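Local coordinates for protein DR2417 (Deinococcus radiodurans, PDB 4XWW) that binds RNA and two zinc ions and probably degrades RNA from the 5' end as a 5'-3' exonuclease, possibly also cutting internally, at residues A[94-98]-A[118-124]; A[101-105]-A[124-128]; A[321-326]-A[356-361]; A[239-245]-A[338-344]. All blocks are in the same frame, centred on the assembly; numbering follows the deposited sequence. Where two conformers were deposited one is given.

Contact 1: A[94-98]-A[118-124]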
loop_
_atom_site.group_PDB
_atom_site.type_symbol
_atom_site.label_atom_id
_atom_site.label_comp_id
_atom_site.label_asym_id
_atom_site.label_seq_id
_atom_site.Cartn_x
_atom_site.Cartn_y
_atom_site.Cartn_z
ATOM N N PRO A 94 23.280 -11.426 12.873
ATOM C CA PRO A 94 23.648 -12.827 12.623
ATOM C C PRO A 94 24.381 -13.020 11.296
ATOM O O PRO A 94 25.371 -13.747 11.217
ATOM C CB PRO A 94 22.290 -13.541 12.586
ATOM C CG PRO A 94 21.409 -12.701 13.408
ATOM C CD PRO A 94 21.839 -11.292 13.170
ATOM N N TYR A 95 23.894 -12.343 10.264
ATOM C CA TYR A 95 24.492 -12.423 8.935
ATOM C C TYR A 95 25.840 -11.710 8.859
ATOM O O TYR A 95 26.790 -12.225 8.270
ATOM C CB TYR A 95 23.519 -11.850 7.905
ATOM C CG TYR A 95 22.152 -12.491 8.008
ATOM C CD1 TYR A 95 21.181 -11.970 8.858
ATOM C CD2 TYR A 95 21.847 -13.644 7.289
ATOM C CE1 TYR A 95 19.934 -12.566 8.966
ATOM C CE2 TYR A 95 20.604 -14.245 7.395
ATOM C CZ TYR A 95 19.652 -13.700 8.234
ATOM O OH TYR A 95 18.412 -14.288 8.343
ATOM N N ILE A 96 25.922 -10.538 9.478
ATOM C CA ILE A 96 27.148 -9.743 9.490
ATOM C C ILE A 96 28.230 -10.364 10.400
ATOM O O ILE A 96 29.372 -10.566 9.959
ATOM C CB ILE A 96 26.842 -8.274 9.926
ATOM C CG1 ILE A 96 25.885 -7.599 8.926
ATOM C CG2 ILE A 96 28.155 -7.482 10.122
ATOM C CD1 ILE A 96 25.205 -6.350 9.443
ATOM N N PHE A 97 27.890 -10.677 11.652
ATOM C CA PHE A 97 28.903 -11.183 12.593
ATOM C C PHE A 97 29.502 -12.520 12.135
ATOM O O PHE A 97 30.659 -12.805 12.420
ATOM C CB PHE A 97 28.335 -11.349 14.013
ATOM C CG PHE A 97 28.113 -10.050 14.756
ATOM C CD1 PHE A 97 28.691 -8.863 14.326
ATOM C CD2 PHE A 97 27.334 -10.029 15.906
ATOM C CE1 PHE A 97 28.484 -7.672 15.019
ATOM C CE2 PHE A 97 27.116 -8.841 16.608
ATOM C CZ PHE A 97 27.700 -7.660 16.165
ATOM N N ALA A 98 28.725 -13.339 11.424
ATOM C CA ALA A 98 29.226 -14.645 10.980
ATOM C C ALA A 98 30.377 -14.512 9.984
ATOM O O ALA A 98 31.193 -15.428 9.843
ATOM C CB ALA A 98 28.101 -15.473 10.371
ATOM N N LYS A 118 19.039 -13.901 19.503
ATOM C CA LYS A 118 19.127 -13.937 18.049
ATOM C C LYS A 118 20.327 -14.764 17.610
ATOM O O LYS A 118 20.206 -15.645 16.761
ATOM C CB LYS A 118 19.216 -12.505 17.510
ATOM C CG LYS A 118 18.952 -12.325 16.024
ATOM C CD LYS A 118 18.877 -10.837 15.654
ATOM C CE LYS A 118 17.495 -10.245 15.933
ATOM N NZ LYS A 118 16.494 -10.667 14.908
ATOM N N LEU A 119 21.485 -14.490 18.209
ATOM C CA LEU A 119 22.697 -15.218 17.876
ATOM C C LEU A 119 22.567 -16.688 18.248
ATOM O O LEU A 119 23.063 -17.559 17.540
ATOM C CB LEU A 119 23.912 -14.586 18.573
ATOM C CG LEU A 119 24.147 -13.135 18.155
ATOM C CD1 LEU A 119 25.284 -12.507 18.952
ATOM C CD2 LEU A 119 24.424 -13.046 16.667
ATOM N N SER A 120 21.886 -16.960 19.356
ATOM C CA SER A 120 21.656 -18.332 19.787
ATOM C C SER A 120 20.878 -19.132 18.740
ATOM O O SER A 120 21.270 -20.249 18.396
ATOM C CB SER A 120 20.911 -18.350 21.121
ATOM O OG SER A 120 20.675 -19.678 21.545
ATOM N N GLU A 121 19.787 -18.554 18.237
ATOM C CA GLU A 121 18.972 -19.185 17.192
ATOM C C GLU A 121 19.819 -19.571 15.989
ATOM O O GLU A 121 19.546 -20.566 15.313
ATOM C CB GLU A 121 17.846 -18.254 16.726
ATOM C CG GLU A 121 16.904 -17.767 17.814
ATOM C CD GLU A 121 15.748 -18.715 18.074
ATOM O OE1 GLU A 121 15.529 -19.634 17.258
ATOM O OE2 GLU A 121 15.056 -18.534 19.097
ATOM N N PHE A 122 20.847 -18.771 15.728
ATOM C CA PHE A 122 21.700 -18.979 14.569
ATOM C C PHE A 122 22.902 -19.847 14.862
ATOM O O PHE A 122 23.637 -20.205 13.950
ATOM C CB PHE A 122 22.163 -17.640 14.003
ATOM C CG PHE A 122 21.257 -17.102 12.944
ATOM C CD1 PHE A 122 19.972 -16.701 13.262
ATOM C CD2 PHE A 122 21.682 -17.008 11.632
ATOM C CE1 PHE A 122 19.120 -16.210 12.290
ATOM C CE2 PHE A 122 20.844 -16.516 10.655
ATOM C CZ PHE A 122 19.557 -16.115 10.984
ATOM N N GLY A 123 23.104 -20.182 16.130
ATOM C CA GLY A 123 24.230 -21.008 16.526
ATOM C C GLY A 123 25.558 -20.275 16.539
ATOM O O GLY A 123 26.611 -20.901 16.656
ATOM N N LEU A 124 25.518 -18.949 16.418
ATOM C CA LEU A 124 26.743 -18.153 16.436
ATOM C C LEU A 124 27.349 -18.103 17.832
ATOM O O LEU A 124 26.689 -17.725 18.806
ATOM C CB LEU A 124 26.495 -16.731 15.932
ATOM C CG LEU A 124 26.832 -16.464 14.466
ATOM C CD1 LEU A 124 27.007 -14.976 14.212
ATOM C CD2 LEU A 124 28.073 -17.222 14.043
#
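Pro94 and Leu119 bring the backbones of the short helix 93-97 and the end of helix 109-122 to within 5.8 Å between their CA atoms, and Ala98 and Leu124 stand 6.9 Å apart by the same measure. Both helices belong to the metallo-beta-lactamase domain, and a Schellman motif closes the second: Gly123, with positive phi, donates its N-H to Ser120 O and Leu124 N bonds to Leu119 O, so that the chain turns back and Leu124 faces the first helix. Pro94, compact and without an N-H to satisfy, lies between two partners. Its CB sits over the centre of the Phe122 ring, 3.6 Å from the centroid, in a CH-pi contact, while CG packs on the aliphatic part of Lys118. The lysine can serve there because CG is anti to its backbone N (chi1 -165°) and the chain bends only further out, carrying NZ to a salt bridge with Glu87. Phe122 also turns an edge toward the face of Tyr95 in a T-shaped pair, the planes at 74°. Leu119 CD2 meets the edge of the Phe97 ring, which also forms an edge-to-face pair with Trp80. Leucine is long enough at position 124 to reach the first helix: CD2 lies against Ala98, and Leu124 CD1 is 3.9 Å from Phe97 CB, 4.0 Å from Ala98 CB and 3.6 Å from Pro94 O.

Contact 2: A[101-105]-A[124-128]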
loop_
_atom_site.group_PDB
_atom_site.type_symbol
_atom_site.label_atom_id
_atom_site.label_comp_id
_atom_site.label_asym_id
_atom_site.label_seq_id
_atom_site.Cartn_x
_atom_site.Cartn_y
_atom_site.Cartn_z
ATOM N N PRO A 101 35.596 -10.908 11.994
ATOM C CA PRO A 101 36.292 -11.257 13.238
ATOM C C PRO A 101 35.462 -10.968 14.488
ATOM O O PRO A 101 34.628 -10.059 14.474
ATOM C CB PRO A 101 37.523 -10.344 13.219
ATOM C CG PRO A 101 37.781 -10.111 11.778
ATOM C CD PRO A 101 36.419 -10.010 11.162
ATOM N N ARG A 102 35.676 -11.733 15.551
ATOM C CA ARG A 102 35.032 -11.421 16.823
ATOM C C ARG A 102 35.663 -10.150 17.397
ATOM O O ARG A 102 36.867 -10.088 17.611
ATOM C CB ARG A 102 35.161 -12.582 17.798
ATOM C CG ARG A 102 34.446 -13.845 17.341
ATOM C CD ARG A 102 32.991 -13.566 16.995
ATOM N NE ARG A 102 32.236 -14.794 16.787
ATOM C CZ ARG A 102 31.992 -15.328 15.597
ATOM N NH1 ARG A 102 32.441 -14.735 14.497
ATOM N NH2 ARG A 102 31.293 -16.451 15.509
ATOM N N VAL A 103 34.830 -9.139 17.611
ATOM C CA VAL A 103 35.258 -7.842 18.131
ATOM C C VAL A 103 34.325 -7.453 19.275
ATOM O O VAL A 103 33.223 -7.999 19.397
ATOM C CB VAL A 103 35.239 -6.739 17.022
ATOM C CG1 VAL A 103 36.171 -7.115 15.875
ATOM C CG2 VAL A 103 33.796 -6.488 16.505
ATOM N N PRO A 104 34.754 -6.504 20.123
ATOM C CA PRO A 104 33.840 -6.114 21.200
ATOM C C PRO A 104 32.562 -5.430 20.687
ATOM O O PRO A 104 32.602 -4.581 19.784
ATOM C CB PRO A 104 34.698 -5.158 22.056
ATOM C CG PRO A 104 36.125 -5.593 21.784
ATOM C CD PRO A 104 36.106 -5.942 20.318
ATOM N N VAL A 105 31.428 -5.847 21.253
ATOM C CA VAL A 105 30.112 -5.343 20.876
ATOM C C VAL A 105 29.413 -4.758 22.101
ATOM O O VAL A 105 29.084 -5.484 23.036
ATOM C CB VAL A 105 29.249 -6.464 20.267
ATOM C CG1 VAL A 105 27.886 -5.950 19.842
ATOM C CG2 VAL A 105 29.977 -7.124 19.089
ATOM N N LEU A 124 25.518 -18.949 16.418
ATOM C CA LEU A 124 26.743 -18.153 16.436
ATOM C C LEU A 124 27.349 -18.103 17.832
ATOM O O LEU A 124 26.689 -17.725 18.806
ATOM C CB LEU A 124 26.495 -16.731 15.932
ATOM C CG LEU A 124 26.832 -16.464 14.466
ATOM C CD1 LEU A 124 27.007 -14.976 14.212
ATOM C CD2 LEU A 124 28.073 -17.222 14.043
ATOM N N GLN A 125 28.623 -18.471 17.909
ATOM C CA GLN A 125 29.300 -18.639 19.185
ATOM C C GLN A 125 30.387 -17.596 19.416
ATOM O O GLN A 125 30.963 -17.052 18.471
ATOM C CB GLN A 125 29.906 -20.043 19.268
ATOM C CG GLN A 125 28.888 -21.169 19.179
ATOM C CD GLN A 125 28.250 -21.484 20.517
ATOM O OE1 GLN A 125 27.066 -21.218 20.735
ATOM N NE2 GLN A 125 29.034 -22.059 21.420
ATOM N N ASP A 126 30.648 -17.326 20.688
ATOM C CA ASP A 126 31.770 -16.498 21.119
ATOM C C ASP A 126 31.706 -15.055 20.630
ATOM O O ASP A 126 32.742 -14.411 20.454
ATOM C CB ASP A 126 33.091 -17.129 20.681
ATOM C CG ASP A 126 33.264 -18.538 21.215
ATOM O OD1 ASP A 126 33.334 -18.698 22.452
ATOM O OD2 ASP A 126 33.327 -19.480 20.398
ATOM N N VAL A 127 30.499 -14.542 20.422
ATOM C CA VAL A 127 30.354 -13.111 20.188
ATOM C C VAL A 127 30.608 -12.370 21.500
ATOM O O VAL A 127 30.061 -12.724 22.546
ATOM C CB VAL A 127 28.972 -12.734 19.641
ATOM C CG1 VAL A 127 28.840 -11.220 19.547
ATOM C CG2 VAL A 127 28.753 -13.373 18.269
ATOM N N ASP A 128 31.448 -11.347 21.426
ATOM C CA ASP A 128 31.897 -10.607 22.595
ATOM C C ASP A 128 30.929 -9.472 22.947
ATOM O O ASP A 128 31.209 -8.301 22.677
ATOM C CB ASP A 128 33.300 -10.070 22.318
ATOM C CG ASP A 128 33.975 -9.501 23.542
ATOM O OD1 ASP A 128 33.397 -9.525 24.644
ATOM O OD2 ASP A 128 35.113 -9.039 23.376
HETATM O O HOH W 1 32.189 -10.349 18.792
#
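In the conformer given, Arg102 grips the backbone of Gln125 side-on: NE and NH2 both donate to the carbonyl oxygen, at 3.1 Å from NE to Gln125 O and 3.0 Å from NH2 to Gln125 O. Both nitrogens lie in the carbonyl plane, and the oxygen lies in the guanidinium plane, which would hold the flat group in this rotation. A bend at chi2 (-53°) lets the long chain fold along the loop, with Arg102 CD passing 3.6 Å from Asp126 O. At the other end Val105 N donates to Asp128 O at 2.8 Å. Between these grips a water bridges the backbones, donating to Val103 O and accepting from Asp128 N. Asp128 CB rests near Val103 O, while its carboxylate is held by a salt bridge to Arg130. Val105 CG2 and Val127 CG1 meet, compact apolar valines suiting the side that faces Phe97 of helix 93-97. The loop thus leads from helix 109-122 into edge strand 128-131, which runs parallel to strand 104-107 in the sheet.

Contact 3: A[321-326]-A[356-361]. With nucleotides of chain C.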
loop_
_atom_site.group_PDB
_atom_site.type_symbol
_atom_site.label_atom_id
_atom_site.label_comp_id
_atom_site.label_asym_id
_atom_site.label_seq_id
_atom_site.Cartn_x
_atom_site.Cartn_y
_atom_site.Cartn_z
ATOM N N LEU A 321 -3.953 -11.627 15.740
ATOM C CA LEU A 321 -5.071 -10.815 15.300
ATOM C C LEU A 321 -5.579 -11.285 13.920
ATOM O O LEU A 321 -6.782 -11.428 13.715
ATOM C CB LEU A 321 -4.697 -9.346 15.264
ATOM C CG LEU A 321 -5.880 -8.469 14.862
ATOM C CD1 LEU A 321 -7.037 -8.583 15.861
ATOM C CD2 LEU A 321 -5.402 -7.051 14.719
ATOM N N GLY A 322 -4.663 -11.540 12.987
ATOM C CA GLY A 322 -5.051 -12.080 11.690
ATOM C C GLY A 322 -5.884 -13.336 11.772
ATOM O O GLY A 322 -6.927 -13.454 11.120
ATOM N N ARG A 323 -5.454 -14.285 12.588
ATOM C CA ARG A 323 -6.210 -15.514 12.696
ATOM C C ARG A 323 -7.565 -15.285 13.371
ATOM O O ARG A 323 -8.559 -15.884 12.970
ATOM C CB ARG A 323 -5.396 -16.572 13.428
ATOM C CG ARG A 323 -4.068 -16.821 12.743
ATOM C CD ARG A 323 -3.529 -18.186 13.049
ATOM N NE ARG A 323 -3.465 -18.445 14.483
ATOM C CZ ARG A 323 -2.473 -18.047 15.274
ATOM N NH1 ARG A 323 -1.457 -17.354 14.775
ATOM N NH2 ARG A 323 -2.498 -18.342 16.567
ATOM N N LEU A 324 -7.610 -14.414 14.376
ATOM C CA LEU A 324 -8.885 -14.045 15.001
ATOM C C LEU A 324 -9.845 -13.423 13.983
ATOM O O LEU A 324 -11.030 -13.786 13.944
ATOM C CB LEU A 324 -8.648 -13.072 16.169
ATOM C CG LEU A 324 -7.954 -13.660 17.392
ATOM C CD1 LEU A 324 -7.607 -12.558 18.371
ATOM C CD2 LEU A 324 -8.858 -14.681 18.030
ATOM N N ALA A 325 -9.317 -12.516 13.159
ATOM C CA ALA A 325 -10.107 -11.772 12.179
ATOM C C ALA A 325 -10.651 -12.697 11.100
ATOM O O ALA A 325 -11.742 -12.479 10.570
ATOM C CB ALA A 325 -9.276 -10.662 11.554
ATOM N N PHE A 326 -9.884 -13.728 10.764
ATOM C CA PHE A 326 -10.305 -14.615 9.686
ATOM C C PHE A 326 -11.036 -15.850 10.187
ATOM O O PHE A 326 -11.452 -16.695 9.394
ATOM C CB PHE A 326 -9.099 -15.008 8.833
ATOM C CG PHE A 326 -8.581 -13.875 7.992
ATOM C CD1 PHE A 326 -9.305 -13.422 6.903
ATOM C CD2 PHE A 326 -7.388 -13.246 8.302
ATOM C CE1 PHE A 326 -8.845 -12.373 6.135
ATOM C CE2 PHE A 326 -6.923 -12.199 7.542
ATOM C CZ PHE A 326 -7.652 -11.764 6.454
ATOM N N LEU A 356 -7.679 -4.926 5.605
ATOM C CA LEU A 356 -8.349 -6.185 5.344
ATOM C C LEU A 356 -8.841 -6.732 6.675
ATOM O O LEU A 356 -9.966 -7.216 6.792
ATOM C CB LEU A 356 -7.413 -7.182 4.664
ATOM C CG LEU A 356 -7.935 -8.615 4.573
ATOM C CD1 LEU A 356 -9.225 -8.644 3.767
ATOM C CD2 LEU A 356 -6.889 -9.520 3.951
ATOM N N ILE A 357 -7.985 -6.621 7.682
ATOM C CA ILE A 357 -8.320 -7.131 8.999
ATOM C C ILE A 357 -9.410 -6.277 9.626
ATOM O O ILE A 357 -10.343 -6.818 10.228
ATOM C CB ILE A 357 -7.082 -7.190 9.906
ATOM C CG1 ILE A 357 -6.245 -8.397 9.482
ATOM C CG2 ILE A 357 -7.497 -7.314 11.371
ATOM C CD1 ILE A 357 -4.946 -8.547 10.229
ATOM N N VAL A 358 -9.316 -4.963 9.451
ATOM C CA VAL A 358 -10.320 -4.075 10.028
ATOM C C VAL A 358 -11.708 -4.401 9.476
ATOM O O VAL A 358 -12.674 -4.528 10.233
ATOM C CB VAL A 358 -9.963 -2.598 9.785
ATOM C CG1 VAL A 358 -11.175 -1.684 10.071
ATOM C CG2 VAL A 358 -8.778 -2.221 10.683
ATOM N N ASN A 359 -11.827 -4.560 8.160
ATOM C CA ASN A 359 -13.131 -4.893 7.600
ATOM C C ASN A 359 -13.659 -6.253 8.061
ATOM O O ASN A 359 -14.863 -6.411 8.267
ATOM C CB ASN A 359 -13.093 -4.827 6.064
ATOM C CG ASN A 359 -13.234 -3.410 5.559
ATOM O OD1 ASN A 359 -14.163 -2.714 5.935
ATOM N ND2 ASN A 359 -12.279 -2.952 4.762
ATOM N N ARG A 360 -12.778 -7.234 8.239
ATOM C CA ARG A 360 -13.237 -8.521 8.744
ATOM C C ARG A 360 -13.725 -8.397 10.185
ATOM O O ARG A 360 -14.715 -9.043 10.554
ATOM C CB ARG A 360 -12.147 -9.588 8.653
ATOM C CG ARG A 360 -11.718 -9.943 7.224
ATOM C CD ARG A 360 -12.742 -10.785 6.500
ATOM N NE ARG A 360 -12.518 -10.762 5.055
ATOM C CZ ARG A 360 -13.011 -9.834 4.237
ATOM N NH1 ARG A 360 -13.757 -8.848 4.721
ATOM N NH2 ARG A 360 -12.757 -9.887 2.935
ATOM N N LEU A 361 -13.020 -7.606 10.996
ATOM C CA LEU A 361 -13.466 -7.358 12.361
ATOM C C LEU A 361 -14.859 -6.723 12.367
ATOM O O LEU A 361 -15.730 -7.169 13.109
ATOM C CB LEU A 361 -12.463 -6.473 13.112
ATOM C CG LEU A 361 -11.113 -7.141 13.315
ATOM C CD1 LEU A 361 -10.073 -6.117 13.846
ATOM C CD2 LEU A 361 -11.240 -8.339 14.269
ATOM P P U C 7 3.286 -19.954 15.117
ATOM O OP1 U C 7 3.025 -19.124 16.317
ATOM O OP2 U C 7 4.514 -20.781 15.054
ATOM O "O5'" U C 7 2.033 -20.903 14.867
ATOM C "C5'" U C 7 0.692 -20.386 14.916
ATOM C "C4'" U C 7 -0.129 -20.956 13.784
ATOM O "O4'" U C 7 0.186 -22.367 13.624
ATOM C "C3'" U C 7 -1.638 -20.893 13.982
ATOM O "O3'" U C 7 -2.298 -20.786 12.726
ATOM C "C2'" U C 7 -1.936 -22.237 14.632
ATOM O "O2'" U C 7 -3.272 -22.657 14.451
ATOM C "C1'" U C 7 -0.971 -23.150 13.877
ATOM N N1 U C 7 -0.582 -24.364 14.616
ATOM C C2 U C 7 -1.588 -25.080 15.241
ATOM O O2 U C 7 -2.759 -24.744 15.209
ATOM N N3 U C 7 -1.167 -26.205 15.904
ATOM C C4 U C 7 0.121 -26.684 16.005
ATOM O O4 U C 7 0.337 -27.716 16.644
ATOM C C5 U C 7 1.103 -25.893 15.330
ATOM C C6 U C 7 0.727 -24.792 14.669
#
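Ile357 is the knob of this helix-helix contact in the beta-CASP domain, its side chain set into a hole formed by Leu321, Gly322, Ala325 and Phe326. The segment axes approach to 8.9 Å and cross at 41°. The two branches of Ile357 divide the work: CG2, anti to the backbone N, touches Ala325 CB at 3.8 Å, while CD1 reaches Gly322 CA at 3.8 Å. Small residues suit this hollow: Gly322 offers its CA, and Ala325 adds one methyl that also meets Leu361 CD2. Leu321 closes one wall with CD2. Another wall is Phe326, which presents its ring edge to Leu356 CD2, and the aliphatic CG of Arg360 lies obliquely against CE1. The guanidinium of Arg360 stands nearly perpendicular to that ring and is salt-bridged to Glu363. Arg323, pointing away from the second helix, has C3' of U7 of chain C over one guanidinium face, though their closest approach is too short to rely on. With neither a hydrogen bond nor a salt bridge between the two segments, their fit rests mainly on shape and burial.

Contact 4: A[239-245]-A[338-344]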
loop_
_atom_site.group_PDB
_atom_site.type_symbol
_atom_site.label_atom_id
_atom_site.label_comp_id
_atom_site.label_asym_id
_atom_site.label_seq_id
_atom_site.Cartn_x
_atom_site.Cartn_y
_atom_site.Cartn_z
ATOM N N ARG A 239 -15.147 -8.686 26.472
ATOM C CA ARG A 239 -13.726 -8.988 26.309
ATOM C C ARG A 239 -13.006 -7.875 25.535
ATOM O O ARG A 239 -13.596 -7.213 24.677
ATOM C CB ARG A 239 -13.543 -10.327 25.582
ATOM C CG ARG A 239 -14.091 -11.524 26.300
ATOM C CD ARG A 239 -13.607 -12.819 25.647
ATOM N NE ARG A 239 -14.059 -12.893 24.259
ATOM C CZ ARG A 239 -13.950 -13.968 23.484
ATOM N NH1 ARG A 239 -13.416 -15.081 23.960
ATOM N NH2 ARG A 239 -14.384 -13.930 22.231
ATOM N N VAL A 240 -11.728 -7.679 25.826
ATOM C CA VAL A 240 -10.893 -6.736 25.084
ATOM C C VAL A 240 -9.707 -7.489 24.499
ATOM O O VAL A 240 -9.016 -8.239 25.209
ATOM C CB VAL A 240 -10.384 -5.565 25.968
ATOM C CG1 VAL A 240 -9.432 -4.636 25.195
ATOM C CG2 VAL A 240 -11.539 -4.794 26.579
ATOM N N PHE A 241 -9.486 -7.279 23.208
ATOM C CA PHE A 241 -8.287 -7.715 22.512
ATOM C C PHE A 241 -7.544 -6.482 22.069
ATOM O O PHE A 241 -8.135 -5.547 21.522
ATOM C CB PHE A 241 -8.614 -8.593 21.299
ATOM C CG PHE A 241 -9.412 -9.832 21.619
ATOM C CD1 PHE A 241 -10.764 -9.746 21.928
ATOM C CD2 PHE A 241 -8.822 -11.084 21.581
ATOM C CE1 PHE A 241 -11.504 -10.896 22.221
ATOM C CE2 PHE A 241 -9.551 -12.231 21.855
ATOM C CZ PHE A 241 -10.891 -12.138 22.187
ATOM N N LEU A 242 -6.239 -6.457 22.302
ATOM C CA LEU A 242 -5.444 -5.319 21.892
ATOM C C LEU A 242 -4.184 -5.816 21.186
ATOM O O LEU A 242 -3.592 -6.790 21.619
ATOM C CB LEU A 242 -5.079 -4.451 23.111
ATOM C CG LEU A 242 -4.244 -3.201 22.844
ATOM C CD1 LEU A 242 -4.601 -2.123 23.875
ATOM C CD2 LEU A 242 -2.728 -3.509 22.904
ATOM N N THR A 243 -3.799 -5.151 20.100
ATOM C CA THR A 243 -2.542 -5.457 19.413
ATOM C C THR A 243 -1.691 -4.223 19.327
ATOM O O THR A 243 -2.189 -3.102 19.238
ATOM C CB THR A 243 -2.780 -6.029 17.988
ATOM O OG1 THR A 243 -1.534 -6.448 17.416
ATOM C CG2 THR A 243 -3.414 -4.976 17.065
ATOM N N THR A 244 -0.375 -4.430 19.422
ATOM C CA THR A 244 0.596 -3.375 19.276
ATOM C C THR A 244 1.885 -4.108 18.879
ATOM O O THR A 244 1.863 -5.332 18.746
ATOM C CB THR A 244 0.741 -2.574 20.586
ATOM O OG1 THR A 244 1.522 -1.401 20.374
ATOM C CG2 THR A 244 1.357 -3.443 21.671
ATOM N N PHE A 245 2.992 -3.401 18.660
ATOM C CA PHE A 245 4.262 -4.094 18.416
ATOM C C PHE A 245 4.640 -4.889 19.661
ATOM O O PHE A 245 4.521 -4.366 20.758
ATOM C CB PHE A 245 5.384 -3.097 18.072
ATOM C CG PHE A 245 4.984 -2.046 17.073
ATOM C CD1 PHE A 245 4.634 -2.396 15.784
ATOM C CD2 PHE A 245 4.966 -0.704 17.428
ATOM C CE1 PHE A 245 4.265 -1.428 14.864
ATOM C CE2 PHE A 245 4.601 0.272 16.512
ATOM C CZ PHE A 245 4.250 -0.091 15.231
ATOM N N ASP A 338 -17.260 -8.269 21.698
ATOM C CA ASP A 338 -15.811 -8.079 21.837
ATOM C C ASP A 338 -15.374 -6.700 21.369
ATOM O O ASP A 338 -15.961 -6.124 20.446
ATOM C CB ASP A 338 -15.024 -9.136 21.037
ATOM C CG ASP A 338 -15.129 -10.541 21.631
ATOM O OD1 ASP A 338 -15.428 -10.659 22.835
ATOM O OD2 ASP A 338 -14.949 -11.538 20.894
ATOM N N THR A 339 -14.315 -6.190 21.991
ATOM C CA THR A 339 -13.655 -4.973 21.538
ATOM C C THR A 339 -12.250 -5.307 21.061
ATOM O O THR A 339 -11.487 -5.956 21.780
ATOM C CB THR A 339 -13.604 -3.910 22.660
ATOM O OG1 THR A 339 -14.946 -3.626 23.091
ATOM C CG2 THR A 339 -12.964 -2.623 22.164
ATOM N N VAL A 340 -11.908 -4.864 19.853
ATOM C CA VAL A 340 -10.535 -5.016 19.367
ATOM C C VAL A 340 -9.896 -3.650 19.195
ATOM O O VAL A 340 -10.442 -2.766 18.525
ATOM C CB VAL A 340 -10.467 -5.793 18.054
ATOM C CG1 VAL A 340 -9.016 -5.745 17.477
ATOM C CG2 VAL A 340 -10.906 -7.213 18.302
ATOM N N ILE A 341 -8.746 -3.462 19.842
ATOM C CA ILE A 341 -8.034 -2.193 19.774
ATOM C C ILE A 341 -6.736 -2.371 18.995
ATOM O O ILE A 341 -5.893 -3.202 19.358
ATOM C CB ILE A 341 -7.695 -1.649 21.178
ATOM C CG1 ILE A 341 -8.954 -1.432 22.029
ATOM C CG2 ILE A 341 -6.853 -0.364 21.087
ATOM C CD1 ILE A 341 -8.635 -1.254 23.537
ATOM N N LEU A 342 -6.571 -1.575 17.943
ATOM C CA LEU A 342 -5.309 -1.524 17.207
ATOM C C LEU A 342 -4.474 -0.372 17.752
ATOM O O LEU A 342 -4.667 0.776 17.364
ATOM C CB LEU A 342 -5.553 -1.348 15.697
ATOM C CG LEU A 342 -6.573 -2.307 15.084
ATOM C CD1 LEU A 342 -6.684 -2.139 13.543
ATOM C CD2 LEU A 342 -6.267 -3.726 15.433
ATOM N N SER A 343 -3.580 -0.682 18.693
ATOM C CA SER A 343 -2.722 0.324 19.318
ATOM C C SER A 343 -1.468 0.482 18.464
ATOM O O SER A 343 -0.370 0.123 18.883
ATOM C CB SER A 343 -2.380 -0.081 20.757
ATOM O OG SER A 343 -1.733 0.967 21.472
ATOM N N SER A 344 -1.656 1.032 17.270
ATOM C CA SER A 344 -0.632 1.091 16.227
ATOM C C SER A 344 -1.208 1.829 15.023
ATOM O O SER A 344 -2.410 2.037 14.938
ATOM C CB SER A 344 -0.180 -0.304 15.795
ATOM O OG SER A 344 -1.284 -1.053 15.341
HETATM O O HOH W 2 -17.105 -10.005 24.838
HETATM O O HOH W 3 -15.921 -5.571 24.787
#
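Strands 240-243 and 339-342 pair in parallel at the heart of the five-stranded sheet of the beta-CASP domain. Their main chains bond alternately: Phe241 N donates to Thr339 O at 2.8 Å, Ile341 N to Phe241 O at 2.7 Å, and Thr243 N to Ile341 O at 3.0 Å. Val240, Leu242, Thr339 and Ile341 share one face, where Val240 CG1 meets Ile341 CD1; the beta-branched Val240, Thr339 and Ile341 suit the extended backbone. Phe241, Thr243, Val340 and Leu342 share the other, with Thr243 CG2 3.5 Å from Leu342 CD2. At the entry Arg239 and Asp338 lie side by side in a bidentate salt bridge, Arg239 NE to Asp338 OD1 at 3.0 Å and NH2 to OD2 at 2.8 Å, each oxygen met on its syn side, though somewhat out of the carboxylate plane. Phe241 CZ sits over the centre of the guanidinium face, which probably helps hold it; Arg239 NH2 also bonds to Ala333 O, and Asp338 OD2 to Arg335 N. At the exit Thr244 OG1, anti to the backbone N (chi1 -170°), donates to Ser343 O at 2.9 Å. Next to it Phe245, a UMP-binding residue in a structure of this protein, packs on a sugar of the bound RNA. Strand 306-310 flanks 240-243 and strand 367-369 flanks 339-342; helices 222-234 and 249-261 cover the Leu242 face, helix 320-326 the Phe241 face.

Overall arrangement
From the N terminus, helix 93-97 opens contact 1, which closes on the end of helix 109-122. Contact 2 opens at 101-105, inside that loop, and closes at 124-128, so the two cross and share Leu124; Leu119 of the one also packs on Val127 of the other. Together they tie two helices to the edge of the metallo-beta-lactamase sheet. Contact 4 opens later, at 239-245, and closes at 338-344 across 92 intervening residues. Contact 3 crosses it, running from 321-326 to 356-361, and its helices lay Leu321 and Val358 on Leu342, joining the helix layer to the beta-CASP sheet. The two pairs stay apart: nearest atoms of contacts 1 and 4 are about 14 Å from each other.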